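Side-chain contacts in metallo-carboxypeptidase (Pseudomonas aeruginosa, PDB 4A39), which probably removes C-terminal residues from peptides or proteins as a zinc-dependent cytosolic carboxypeptidase of the M14 family: residues R156-L161 with S251-F256; G192-L197 with L214-N219; D238-W243 with F269-G274; G325-N328 with C333-V336. All coordinates share one frame; numbering follows the deposited sequence.

Contact 1 (R156-L161 with S251-F256); sequences RDIELL and SPEVWF
The ring of F256 reaches from helix 252-264 to strand 157-163 and lies against I158 and L160. Its CG is anti to the backbone N (chi1 164°). This extends the ring from the helix toward the strand. The side chains of I158 and F256 then slide past each other in opposite directions. I158 uses its CG2 branch here, and CG2 sits 3.9 Å from CD2 of F256. The other branch of I158 turns to the helix start, where CD1 is 3.9 Å from CG of E253. Those two side chains cross at about a right angle. L160 meets the ring with the root of its side chain: CB is 3.8 Å from CZ of F256. The backbone also takes part, since the carbonyl O of I158 lies 3.2 Å from CE2 of F256. Both L160 CB and this oxygen approach the ring obliquely. A148 of the edge strand 144-151 also touches F256.

E253 gives the strand only its aliphatic part. Its chain bends at chi2 (90°), and OE1 is hydrogen-bonded to N233. The helix and strand segments run at 21° to each other, as one layer of an alpha/beta fold on the next. The chemistry is apolar across the interface, with carbon against carbon and one carbonyl oxygen near an aromatic C-H. The two segments therefore meet through shape and burial rather than polar bonds.

Contact 2 (G192-L197 with L214-N219); sequences GLIERL and LYLVPN
L193 has its CG anti to the backbone N (chi1 -171°), and this carries its CD2 methyl from helix 185-196 to strand 212-217. I194, the next residue, does otherwise. Its chi2 near 63° turns CD1 to the strand, although its CB bond does not point there. L216 answers from the strand. Its CD1 methyl touches both helix residues. It lies 3.8 Å from CD2 of L193 and 3.5 Å from CD1 of I194. The second distance is tighter than usual for two methyls. The CD2 branch of L216 also touches L193, 4.1 Å from CD2 of that residue. The side chains of L193 and L216 cross at a slant, whereas I194 and L216 slide past each other in opposite directions. L214, two residues earlier on the same strand face, makes a looser contact: its CD1 is 4.5 Å from CD2 of L193.

All four residues are buried, and the contact is purely aliphatic. It lies away from the zinc site. The helix segment runs at 137° to the strand segment, with their axes 11.1 Å apart. Around them, L377 of helix 366-383 touches L193 and L214, L134 and A138 of helix 128-138 touch I194, and V163 and V175 of the two flanking strands touch L216.

Contact 3 (D238-W243 with F269-G274); sequences DLNRAW and FLDIHG. With ZN (zinc ion), chain C; GEM ((2-guanidinoethylmercapto)succinic acid), chain D.
N240 and D271 meet beside H273, a zinc ligand in this M14 carboxypeptidase site. Strand 268-275, which carries residues 269-274, belongs to the mixed sheet of the catalytic domain. The tight part is around the metal and the bound (2-guanidinoethylmercapto)succinic acid (GEM). H273 ND1 binds zinc at 2.2 Å; H180, E183 and GEM O13 complete the site. On the other side of the ring, NE2 donates to D271 OD2 at 2.6 Å, in the imidazole plane but from well above the carboxylate plane. Together with the zinc bond it fixes the ring rotation, and it would probably make the imidazole a stronger ligand. GEM S7 sits over the centre of one ring face.

The ligand's second carboxylate, O14 and O15, is gripped from the loop. N240 ND2 gives O14 a nearly straight bond of 2.8 Å (174°). R241 meets the same group edge-on, with NH1 to O14 and NH2 to O15. R241 NH1 also donates to N240 O from above its carbonyl plane. D238 OD1 takes the backbone N-H of N240 in an Asx turn.

The direct meeting of loop and strand is looser. N240 OD1 and D271 OD2, both acceptors, stand 3.5 Å apart, and the amide and carboxylate planes differ by 64°. Q179 NE2 bonds to N240 OD1 and D271 OD1. A water links the two residues: it accepts from N240 ND2 at 3.1 Å and donates to D271 OD2 at 2.8 Å.

Contact 4 (G325-N328 with C333-V336); sequences GQAN and CNFV
A327 and N328 rest against N334 where a loop returns over the start of helix 332-340, a loop-to-helix contact in the zinc carboxypeptidase domain. The first shell is small. The CB methyl of A327 points at the helix and touches the end of the N334 amide, 3.5 Å from OD1 and 4.0 Å from CG. From the next residue, the backbone carbonyl O of N328 lies 3.7 Å from CB of N334. The loop thus meets N334 at two levels, a methyl at the outer end of its side chain and a carbonyl near the root. The contact is one of van der Waals touch. Little area is buried, 98 Å² over both sides.

N334 reaches the loop because its CG is anti to its carbonyl carbon (chi1 -66°). The side chain then stands out from the helix toward A327. N334 is buried, but A327 is partly exposed and N328 is exposed, so the outer side faces solvent.

A second shell sets the loop in place. A327 has a backbone hydrogen bond to G288, and its methyl also touches N289. The side chain of N328 turns back on its own loop, where OD1 accepts from the backbone N of A330. On the helix side, C333 packs on A344 and T346 of strand 343-350. V336 and F335 pack on W243. The inhibitor is close by, about 5 Å from the N334 side chain at the nearest atoms. The N328 carbonyl O lies 3.8 Å from ND2 of N334.

How the contacts relate
Contacts 1 and 2 are apolar and buried. Each lays a helix on the same mixed sheet, through the neighbouring strands 157-163 and 212-217, and L161 O lies 2.8 Å from L216 N, a probable hydrogen bond. Contact 3 reaches that sheet at strand 268-275 but is polar, built of metal bonds, charges and a water. Contact 1 touches it through V254, which packs on L239 and W243. Contact 4 is the most exposed of the four and the smallest. It meets contact 3 where F269 packs on V336. Contacts 2 and 4 lie farthest apart, with centres about 25 Å from each other.

Contact 1 (R156-L161 with S251-F256)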
loop_
_atom_site.group_PDB
_atom_site.type_symbol
_atom_site.label_atom_id
_atom_site.label_comp_id
_atom_site.label_asym_id
_atom_site.label_seq_id
_atom_site.Cartn_x
_atom_site.Cartn_y
_atom_site.Cartn_z
ATOM N N ARG A 156 -17.759 -1.180 -7.128
ATOM C CA ARG A 156 -16.527 -1.456 -7.857
ATOM C C ARG A 156 -16.062 -2.862 -7.468
ATOM O O ARG A 156 -16.326 -3.322 -6.356
ATOM C CB ARG A 156 -15.460 -0.412 -7.515
ATOM C CG ARG A 156 -15.814 0.995 -7.995
ATOM C CD ARG A 156 -14.641 1.957 -7.856
ATOM N NE ARG A 156 -14.933 3.256 -8.461
ATOM C CZ ARG A 156 -15.682 4.200 -7.898
ATOM N NH1 ARG A 156 -16.218 4.005 -6.700
ATOM N NH2 ARG A 156 -15.904 5.339 -8.542
ATOM N N ASP A 157 -15.388 -3.546 -8.388
ATOM C CA ASP A 157 -14.918 -4.909 -8.142
ATOM C C ASP A 157 -13.763 -5.059 -7.157
ATOM O O ASP A 157 -12.827 -4.264 -7.159
ATOM C CB ASP A 157 -14.476 -5.575 -9.451
ATOM C CG ASP A 157 -15.638 -5.995 -10.328
ATOM O OD1 ASP A 157 -16.716 -6.291 -9.781
ATOM O OD2 ASP A 157 -15.459 -6.055 -11.563
ATOM N N ILE A 158 -13.842 -6.103 -6.334
ATOM C CA ILE A 158 -12.783 -6.448 -5.385
ATOM C C ILE A 158 -12.377 -7.863 -5.812
ATOM O O ILE A 158 -12.896 -8.848 -5.289
ATOM C CB ILE A 158 -13.285 -6.522 -3.920
ATOM C CG1 ILE A 158 -14.029 -5.242 -3.535
ATOM C CG2 ILE A 158 -12.104 -6.754 -2.988
ATOM C CD1 ILE A 158 -13.160 -4.025 -3.496
ATOM N N GLU A 159 -11.465 -7.967 -6.771
ATOM C CA GLU A 159 -11.046 -9.280 -7.255
ATOM C C GLU A 159 -10.173 -10.073 -6.297
ATOM O O GLU A 159 -9.265 -9.528 -5.674
ATOM C CB GLU A 159 -10.298 -9.154 -8.587
ATOM C CG GLU A 159 -11.119 -8.545 -9.709
ATOM C CD GLU A 159 -10.847 -7.068 -9.895
ATOM O OE1 GLU A 159 -10.524 -6.393 -8.893
ATOM O OE2 GLU A 159 -10.966 -6.583 -11.042
ATOM N N LEU A 160 -10.466 -11.367 -6.189
ATOM C CA LEU A 160 -9.680 -12.286 -5.374
ATOM C C LEU A 160 -9.087 -13.259 -6.385
ATOM O O LEU A 160 -9.812 -14.049 -6.999
ATOM C CB LEU A 160 -10.559 -13.051 -4.378
ATOM C CG LEU A 160 -9.895 -14.232 -3.654
ATOM C CD1 LEU A 160 -8.600 -13.781 -2.989
ATOM C CD2 LEU A 160 -10.859 -14.810 -2.628
ATOM N N LEU A 161 -7.775 -13.187 -6.577
ATOM C CA LEU A 161 -7.098 -14.057 -7.531
ATOM C C LEU A 161 -6.457 -15.235 -6.821
ATOM O O LEU A 161 -6.001 -15.102 -5.690
ATOM C CB LEU A 161 -6.007 -13.279 -8.277
ATOM C CG LEU A 161 -6.411 -11.945 -8.910
ATOM C CD1 LEU A 161 -5.177 -11.263 -9.482
ATOM C CD2 LEU A 161 -7.460 -12.179 -9.990
ATOM N N SER A 251 -18.798 -2.198 5.503
ATOM C CA SER A 251 -17.450 -2.624 5.125
ATOM C C SER A 251 -17.485 -3.881 4.264
ATOM O O SER A 251 -16.815 -4.871 4.564
ATOM C CB SER A 251 -16.605 -2.866 6.380
ATOM O OG SER A 251 -17.309 -3.620 7.358
ATOM N N PRO A 252 -18.247 -3.841 3.157
ATOM C CA PRO A 252 -18.368 -4.989 2.252
ATOM C C PRO A 252 -17.040 -5.542 1.753
ATOM O O PRO A 252 -16.918 -6.737 1.476
ATOM C CB PRO A 252 -19.241 -4.445 1.120
ATOM C CG PRO A 252 -18.894 -2.979 1.105
ATOM C CD PRO A 252 -18.876 -2.644 2.569
ATOM N N GLU A 253 -16.049 -4.665 1.631
ATOM C CA GLU A 253 -14.732 -5.071 1.164
ATOM C C GLU A 253 -14.115 -6.097 2.116
ATOM O O GLU A 253 -13.542 -7.098 1.686
ATOM C CB GLU A 253 -13.822 -3.846 1.049
ATOM C CG GLU A 253 -14.320 -2.800 0.054
ATOM C CD GLU A 253 -15.232 -1.739 0.666
ATOM O OE1 GLU A 253 -15.627 -1.857 1.850
ATOM O OE2 GLU A 253 -15.558 -0.773 -0.054
ATOM N N VAL A 254 -14.240 -5.844 3.414
ATOM C CA VAL A 254 -13.693 -6.745 4.423
ATOM C C VAL A 254 -14.603 -7.956 4.625
ATOM O O VAL A 254 -14.126 -9.077 4.817
ATOM C CB VAL A 254 -13.488 -5.995 5.761
ATOM C CG1 VAL A 254 -13.169 -6.977 6.881
ATOM C CG2 VAL A 254 -12.343 -4.995 5.605
ATOM N N TRP A 255 -15.911 -7.729 4.574
ATOM C CA TRP A 255 -16.884 -8.808 4.734
ATOM C C TRP A 255 -16.630 -9.887 3.680
ATOM O O TRP A 255 -16.691 -11.089 3.966
ATOM C CB TRP A 255 -18.305 -8.245 4.592
ATOM C CG TRP A 255 -19.384 -9.277 4.692
ATOM C CD1 TRP A 255 -19.879 -10.052 3.681
ATOM C CD2 TRP A 255 -20.082 -9.668 5.877
ATOM N NE1 TRP A 255 -20.843 -10.903 4.166
ATOM C CE2 TRP A 255 -20.988 -10.689 5.512
ATOM C CE3 TRP A 255 -20.030 -9.255 7.214
ATOM C CZ2 TRP A 255 -21.836 -11.305 6.437
ATOM C CZ3 TRP A 255 -20.874 -9.868 8.136
ATOM C CH2 TRP A 255 -21.765 -10.882 7.742
ATOM N N PHE A 256 -16.341 -9.441 2.464
ATOM C CA PHE A 256 -16.057 -10.325 1.338
ATOM C C PHE A 256 -14.856 -11.219 1.614
ATOM O O PHE A 256 -14.942 -12.443 1.509
ATOM C CB PHE A 256 -15.792 -9.486 0.081
ATOM C CG PHE A 256 -15.133 -10.248 -1.039
ATOM C CD1 PHE A 256 -15.752 -11.354 -1.613
ATOM C CD2 PHE A 256 -13.895 -9.845 -1.532
ATOM C CE1 PHE A 256 -15.145 -12.050 -2.665
ATOM C CE2 PHE A 256 -13.283 -10.531 -2.578
ATOM C CZ PHE A 256 -13.911 -11.635 -3.146
#

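Contact 2 (G192-L197 with L214-N219)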
loop_
_atom_site.group_PDB
_atom_site.type_symbol
_atom_site.label_atom_id
_atom_site.label_comp_id
_atom_site.label_asym_id
_atom_site.label_seq_id
_atom_site.Cartn_x
_atom_site.Cartn_y
_atom_site.Cartn_z
ATOM N N GLY A 192 4.411 -6.121 -8.536
ATOM C CA GLY A 192 5.695 -6.796 -8.612
ATOM C C GLY A 192 5.547 -8.281 -8.352
ATOM O O GLY A 192 6.160 -9.115 -9.029
ATOM N N LEU A 193 4.724 -8.608 -7.360
ATOM C CA LEU A 193 4.471 -9.990 -6.986
ATOM C C LEU A 193 3.871 -10.742 -8.176
ATOM O O LEU A 193 4.370 -11.797 -8.581
ATOM C CB LEU A 193 3.516 -10.009 -5.782
ATOM C CG LEU A 193 3.215 -11.310 -5.037
ATOM C CD1 LEU A 193 2.628 -10.973 -3.668
ATOM C CD2 LEU A 193 2.255 -12.166 -5.839
ATOM N N ILE A 194 2.815 -10.184 -8.757
ATOM C CA ILE A 194 2.149 -10.822 -9.888
ATOM C C ILE A 194 3.024 -10.907 -11.136
ATOM O O ILE A 194 3.013 -11.922 -11.833
ATOM C CB ILE A 194 0.814 -10.101 -10.220
ATOM C CG1 ILE A 194 -0.264 -10.531 -9.223
ATOM C CG2 ILE A 194 0.350 -10.444 -11.626
ATOM C CD1 ILE A 194 0.015 -10.145 -7.795
ATOM N N GLU A 195 3.792 -9.863 -11.422
ATOM C CA GLU A 195 4.637 -9.897 -12.604
ATOM C C GLU A 195 5.707 -10.979 -12.521
ATOM O O GLU A 195 6.132 -11.506 -13.549
ATOM C CB GLU A 195 5.292 -8.538 -12.847
ATOM C CG GLU A 195 4.293 -7.429 -13.095
ATOM C CD GLU A 195 4.908 -6.223 -13.773
ATOM O OE1 GLU A 195 6.099 -5.938 -13.523
ATOM O OE2 GLU A 195 4.192 -5.555 -14.548
ATOM N N ARG A 196 6.147 -11.317 -11.312
ATOM C CA ARG A 196 7.164 -12.355 -11.175
ATOM C C ARG A 196 6.626 -13.708 -11.628
ATOM O O ARG A 196 7.385 -14.565 -12.088
ATOM C CB ARG A 196 7.665 -12.468 -9.731
ATOM C CG ARG A 196 8.630 -13.635 -9.558
ATOM C CD ARG A 196 9.358 -13.653 -8.229
ATOM N NE ARG A 196 10.223 -14.827 -8.152
ATOM C CZ ARG A 196 11.030 -15.113 -7.136
ATOM N NH1 ARG A 196 11.101 -14.305 -6.086
ATOM N NH2 ARG A 196 11.771 -16.212 -7.172
ATOM N N LEU A 197 5.316 -13.894 -11.503
ATOM C CA LEU A 197 4.669 -15.146 -11.901
ATOM C C LEU A 197 4.777 -15.421 -13.402
ATOM O O LEU A 197 4.589 -16.556 -13.847
ATOM C CB LEU A 197 3.194 -15.127 -11.491
ATOM C CG LEU A 197 2.842 -15.548 -10.062
ATOM C CD1 LEU A 197 3.061 -17.045 -9.910
ATOM C CD2 LEU A 197 3.675 -14.774 -9.067
ATOM N N LEU A 214 -1.523 -19.248 -3.979
ATOM C CA LEU A 214 -1.548 -17.867 -3.518
ATOM C C LEU A 214 -2.944 -17.287 -3.698
ATOM O O LEU A 214 -3.569 -17.469 -4.743
ATOM C CB LEU A 214 -0.543 -17.022 -4.299
ATOM C CG LEU A 214 0.887 -17.560 -4.374
ATOM C CD1 LEU A 214 1.733 -16.584 -5.170
ATOM C CD2 LEU A 214 1.460 -17.758 -2.977
ATOM N N TYR A 215 -3.431 -16.618 -2.655
ATOM C CA TYR A 215 -4.737 -15.960 -2.665
ATOM C C TYR A 215 -4.390 -14.477 -2.576
ATOM O O TYR A 215 -3.912 -13.998 -1.543
ATOM C CB TYR A 215 -5.566 -16.409 -1.460
ATOM C CG TYR A 215 -6.064 -17.837 -1.573
ATOM C CD1 TYR A 215 -5.188 -18.915 -1.448
ATOM C CD2 TYR A 215 -7.408 -18.108 -1.822
ATOM C CE1 TYR A 215 -5.638 -20.230 -1.566
ATOM C CE2 TYR A 215 -7.871 -19.423 -1.940
ATOM C CZ TYR A 215 -6.981 -20.474 -1.809
ATOM O OH TYR A 215 -7.434 -21.773 -1.904
ATOM N N LEU A 216 -4.641 -13.758 -3.667
ATOM C CA LEU A 216 -4.270 -12.351 -3.762
ATOM C C LEU A 216 -5.405 -11.368 -3.997
ATOM O O LEU A 216 -6.270 -11.596 -4.839
ATOM C CB LEU A 216 -3.269 -12.184 -4.907
ATOM C CG LEU A 216 -2.136 -13.206 -5.033
ATOM C CD1 LEU A 216 -1.403 -12.985 -6.347
ATOM C CD2 LEU A 216 -1.192 -13.082 -3.851
ATOM N N VAL A 217 -5.378 -10.262 -3.259
ATOM C CA VAL A 217 -6.364 -9.195 -3.428
ATOM C C VAL A 217 -5.555 -7.931 -3.704
ATOM O O VAL A 217 -5.091 -7.274 -2.777
ATOM C CB VAL A 217 -7.215 -8.966 -2.160
ATOM C CG1 VAL A 217 -8.148 -7.780 -2.380
ATOM C CG2 VAL A 217 -8.035 -10.216 -1.837
ATOM N N PRO A 218 -5.366 -7.584 -4.990
ATOM C CA PRO A 218 -4.608 -6.401 -5.419
ATOM C C PRO A 218 -5.033 -5.064 -4.814
ATOM O O PRO A 218 -4.186 -4.201 -4.567
ATOM C CB PRO A 218 -4.768 -6.423 -6.935
ATOM C CG PRO A 218 -4.824 -7.889 -7.228
ATOM C CD PRO A 218 -5.763 -8.391 -6.157
ATOM N N ASN A 219 -6.333 -4.872 -4.605
ATOM C CA ASN A 219 -6.801 -3.623 -4.005
ATOM C C ASN A 219 -8.080 -3.796 -3.194
ATOM O O ASN A 219 -9.145 -4.130 -3.724
ATOM C CB ASN A 219 -6.993 -2.540 -5.069
ATOM C CG ASN A 219 -7.163 -1.163 -4.458
ATOM O OD1 ASN A 219 -8.200 -0.856 -3.870
ATOM N ND2 ASN A 219 -6.130 -0.331 -4.572
#

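Contact 3 (D238-W243 with F269-G274)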
loop_
_atom_site.group_PDB
_atom_site.type_symbol
_atom_site.label_atom_id
_atom_site.label_comp_id
_atom_site.label_asym_id
_atom_site.label_seq_id
_atom_site.Cartn_x
_atom_site.Cartn_y
_atom_site.Cartn_z
ATOM N N ASP A 238 -12.835 2.914 8.459
ATOM C CA ASP A 238 -11.420 2.549 8.359
ATOM C C ASP A 238 -11.488 1.028 8.242
ATOM O O ASP A 238 -11.784 0.343 9.221
ATOM C CB ASP A 238 -10.668 2.929 9.643
ATOM C CG ASP A 238 -9.179 2.593 9.581
ATOM O OD1 ASP A 238 -8.795 1.667 8.835
ATOM O OD2 ASP A 238 -8.389 3.249 10.293
ATOM N N LEU A 239 -11.226 0.499 7.050
ATOM C CA LEU A 239 -11.311 -0.940 6.841
ATOM C C LEU A 239 -10.418 -1.759 7.763
ATOM O O LEU A 239 -10.769 -2.884 8.129
ATOM C CB LEU A 239 -11.016 -1.286 5.376
ATOM C CG LEU A 239 -12.052 -0.807 4.352
ATOM C CD1 LEU A 239 -11.679 -1.339 2.974
ATOM C CD2 LEU A 239 -13.439 -1.299 4.740
ATOM N N ASN A 240 -9.275 -1.211 8.164
ATOM C CA ASN A 240 -8.423 -1.996 9.037
ATOM C C ASN A 240 -8.778 -1.900 10.515
ATOM O O ASN A 240 -7.944 -2.159 11.385
ATOM C CB ASN A 240 -6.946 -1.677 8.819
ATOM C CG ASN A 240 -6.067 -2.858 9.167
ATOM O OD1 ASN A 240 -6.443 -4.007 8.918
ATOM N ND2 ASN A 240 -4.903 -2.594 9.735
ATOM N N ARG A 241 -10.023 -1.519 10.784
ATOM C CA ARG A 241 -10.548 -1.458 12.144
ATOM C C ARG A 241 -11.911 -2.155 12.098
ATOM O O ARG A 241 -12.683 -2.092 13.053
ATOM C CB ARG A 241 -10.735 -0.009 12.609
ATOM C CG ARG A 241 -9.443 0.775 12.783
ATOM C CD ARG A 241 -8.599 0.228 13.921
ATOM N NE ARG A 241 -7.391 1.028 14.104
ATOM C CZ ARG A 241 -6.343 0.995 13.285
ATOM N NH1 ARG A 241 -6.343 0.191 12.228
ATOM N NH2 ARG A 241 -5.301 1.788 13.506
ATOM N N ALA A 242 -12.192 -2.826 10.980
ATOM C CA ALA A 242 -13.475 -3.503 10.799
ATOM C C ALA A 242 -13.399 -5.022 10.776
ATOM O O ALA A 242 -14.370 -5.684 10.412
ATOM C CB ALA A 242 -14.136 -3.016 9.513
ATOM N N TRP A 243 -12.269 -5.590 11.182
ATOM C CA TRP A 243 -12.148 -7.038 11.134
ATOM C C TRP A 243 -12.800 -7.809 12.274
ATOM O O TRP A 243 -13.108 -8.991 12.131
ATOM C CB TRP A 243 -10.680 -7.424 10.974
ATOM C CG TRP A 243 -10.174 -7.019 9.624
ATOM C CD1 TRP A 243 -9.936 -5.747 9.186
ATOM C CD2 TRP A 243 -9.936 -7.880 8.502
ATOM N NE1 TRP A 243 -9.569 -5.760 7.862
ATOM C CE2 TRP A 243 -9.560 -7.055 7.416
ATOM C CE3 TRP A 243 -10.006 -9.266 8.307
ATOM C CZ2 TRP A 243 -9.256 -7.570 6.154
ATOM C CZ3 TRP A 243 -9.702 -9.779 7.048
ATOM C CH2 TRP A 243 -9.333 -8.933 5.989
ATOM N N PHE A 269 -0.689 -14.877 6.131
ATOM C CA PHE A 269 -1.415 -13.656 5.807
ATOM C C PHE A 269 -0.529 -12.423 5.854
ATOM O O PHE A 269 0.089 -12.135 6.877
ATOM C CB PHE A 269 -2.585 -13.452 6.769
ATOM C CG PHE A 269 -3.354 -12.182 6.523
ATOM C CD1 PHE A 269 -4.072 -12.006 5.340
ATOM C CD2 PHE A 269 -3.346 -11.157 7.460
ATOM C CE1 PHE A 269 -4.769 -10.822 5.099
ATOM C CE2 PHE A 269 -4.039 -9.968 7.231
ATOM C CZ PHE A 269 -4.753 -9.799 6.051
ATOM N N LEU A 270 -0.473 -11.702 4.739
ATOM C CA LEU A 270 0.310 -10.476 4.666
ATOM C C LEU A 270 -0.637 -9.350 4.254
ATOM O O LEU A 270 -1.312 -9.447 3.227
ATOM C CB LEU A 270 1.438 -10.612 3.637
ATOM C CG LEU A 270 2.478 -11.710 3.891
ATOM C CD1 LEU A 270 3.517 -11.697 2.779
ATOM C CD2 LEU A 270 3.146 -11.486 5.242
ATOM N N ASP A 271 -0.687 -8.301 5.070
ATOM C CA ASP A 271 -1.542 -7.137 4.832
ATOM C C ASP A 271 -0.582 -6.008 4.448
ATOM O O ASP A 271 0.185 -5.533 5.277
ATOM C CB ASP A 271 -2.312 -6.834 6.128
ATOM C CG ASP A 271 -3.354 -5.746 5.967
ATOM O OD1 ASP A 271 -3.779 -5.461 4.827
ATOM O OD2 ASP A 271 -3.760 -5.182 7.002
ATOM N N ILE A 272 -0.627 -5.591 3.184
ATOM C CA ILE A 272 0.291 -4.571 2.675
ATOM C C ILE A 272 -0.171 -3.129 2.887
ATOM O O ILE A 272 -1.234 -2.729 2.403
ATOM C CB ILE A 272 0.579 -4.798 1.172
ATOM C CG1 ILE A 272 0.801 -6.292 0.893
ATOM C CG2 ILE A 272 1.825 -4.015 0.763
ATOM C CD1 ILE A 272 1.922 -6.935 1.715
ATOM N N HIS A 273 0.664 -2.361 3.592
ATOM C CA HIS A 273 0.396 -0.962 3.946
ATOM C C HIS A 273 1.593 -0.043 3.686
ATOM O O HIS A 273 2.647 -0.469 3.222
ATOM C CB HIS A 273 0.076 -0.846 5.443
ATOM C CG HIS A 273 -1.219 -1.475 5.858
ATOM N ND1 HIS A 273 -2.322 -0.730 6.216
ATOM C CD2 HIS A 273 -1.572 -2.772 6.026
ATOM C CE1 HIS A 273 -3.297 -1.539 6.587
ATOM N NE2 HIS A 273 -2.868 -2.784 6.482
ATOM N N GLY A 274 1.403 1.230 4.023
ATOM C CA GLY A 274 2.454 2.222 3.883
ATOM C C GLY A 274 2.424 3.106 5.116
ATOM O O GLY A 274 1.346 3.421 5.622
HETATM ZN ZN ZN C . -2.469 1.421 6.284
HETATM C C8 GEM D . -1.682 0.174 10.738
HETATM S S7 GEM D . -1.580 -1.413 9.833
HETATM C C6 GEM D . -0.867 -2.491 11.128
HETATM C C5 GEM D . 0.029 -1.769 12.138
HETATM N N3 GEM D . -0.776 -0.919 13.025
HETATM C C1 GEM D . -0.842 -1.204 14.324
HETATM N N4 GEM D . -0.188 -2.262 14.798
HETATM N N2 GEM D . -1.562 -0.449 15.148
HETATM C C9 GEM D . -3.118 0.701 10.790
HETATM O O14 GEM D . -4.022 -0.031 10.329
HETATM O O15 GEM D . -3.281 1.831 11.293
HETATM C C10 GEM D . -0.746 1.216 10.122
HETATM C C11 GEM D . -1.120 1.534 8.672
HETATM O O12 GEM D . -0.213 1.460 7.813
HETATM O O13 GEM D . -2.305 1.862 8.455
HETATM O O HOH W 1 -3.318 -5.294 9.752
#

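Contact 4 (G325-N328 with C333-V336)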
loop_
_atom_site.group_PDB
_atom_site.type_symbol
_atom_site.label_atom_id
_atom_site.label_comp_id
_atom_site.label_asym_id
_atom_site.label_seq_id
_atom_site.Cartn_x
_atom_site.Cartn_y
_atom_site.Cartn_z
ATOM N N GLY A 325 -0.821 -10.214 25.045
ATOM C CA GLY A 325 -2.273 -10.182 25.051
ATOM C C GLY A 325 -2.957 -8.838 24.885
ATOM O O GLY A 325 -4.173 -8.749 25.057
ATOM N N GLN A 326 -2.208 -7.798 24.528
ATOM C CA GLN A 326 -2.801 -6.469 24.381
ATOM C C GLN A 326 -3.049 -5.993 22.950
ATOM O O GLN A 326 -3.222 -4.796 22.710
ATOM C CB GLN A 326 -1.936 -5.439 25.113
ATOM C CG GLN A 326 -1.721 -5.759 26.581
ATOM C CD GLN A 326 -3.024 -6.013 27.312
ATOM O OE1 GLN A 326 -3.895 -5.146 27.372
ATOM N NE2 GLN A 326 -3.166 -7.209 27.870
ATOM N N ALA A 327 -3.082 -6.918 21.999
ATOM C CA ALA A 327 -3.311 -6.539 20.613
ATOM C C ALA A 327 -4.753 -6.112 20.366
ATOM O O ALA A 327 -5.663 -6.472 21.118
ATOM C CB ALA A 327 -2.948 -7.693 19.688
ATOM N N ASN A 328 -4.940 -5.321 19.316
ATOM C CA ASN A 328 -6.259 -4.857 18.912
ATOM C C ASN A 328 -6.679 -5.826 17.807
ATOM O O ASN A 328 -6.133 -5.785 16.701
ATOM C CB ASN A 328 -6.174 -3.431 18.359
ATOM C CG ASN A 328 -7.524 -2.891 17.921
ATOM O OD1 ASN A 328 -8.513 -3.620 17.874
ATOM N ND2 ASN A 328 -7.567 -1.604 17.590
ATOM N N CYS A 333 -4.211 -8.024 10.438
ATOM C CA CYS A 333 -3.073 -8.869 10.790
ATOM C C CYS A 333 -3.363 -9.706 12.026
ATOM O O CYS A 333 -3.230 -10.929 12.013
ATOM C CB CYS A 333 -1.829 -8.013 11.037
ATOM S SG CYS A 333 -0.370 -8.969 11.474
ATOM N N ASN A 334 -3.770 -9.042 13.097
ATOM C CA ASN A 334 -4.065 -9.728 14.342
ATOM C C ASN A 334 -5.281 -10.645 14.273
ATOM O O ASN A 334 -5.236 -11.779 14.756
ATOM C CB ASN A 334 -4.227 -8.692 15.444
ATOM C CG ASN A 334 -2.932 -7.958 15.723
ATOM O OD1 ASN A 334 -2.052 -8.474 16.412
ATOM N ND2 ASN A 334 -2.793 -6.762 15.163
ATOM N N PHE A 335 -6.361 -10.165 13.666
ATOM C CA PHE A 335 -7.573 -10.968 13.559
ATOM C C PHE A 335 -7.365 -12.251 12.769
ATOM O O PHE A 335 -7.750 -13.329 13.220
ATOM C CB PHE A 335 -8.707 -10.162 12.916
ATOM C CG PHE A 335 -9.975 -10.951 12.733
ATOM C CD1 PHE A 335 -10.188 -11.691 11.573
ATOM C CD2 PHE A 335 -10.936 -10.989 13.739
ATOM C CE1 PHE A 335 -11.343 -12.461 11.416
ATOM C CE2 PHE A 335 -12.095 -11.756 13.592
ATOM C CZ PHE A 335 -12.295 -12.492 12.428
ATOM N N VAL A 336 -6.776 -12.135 11.583
ATOM C CA VAL A 336 -6.549 -13.303 10.740
ATOM C C VAL A 336 -5.540 -14.237 11.393
ATOM O O VAL A 336 -5.746 -15.452 11.457
ATOM C CB VAL A 336 -6.041 -12.886 9.337
ATOM C CG1 VAL A 336 -5.808 -14.117 8.469
ATOM C CG2 VAL A 336 -7.061 -11.972 8.675
#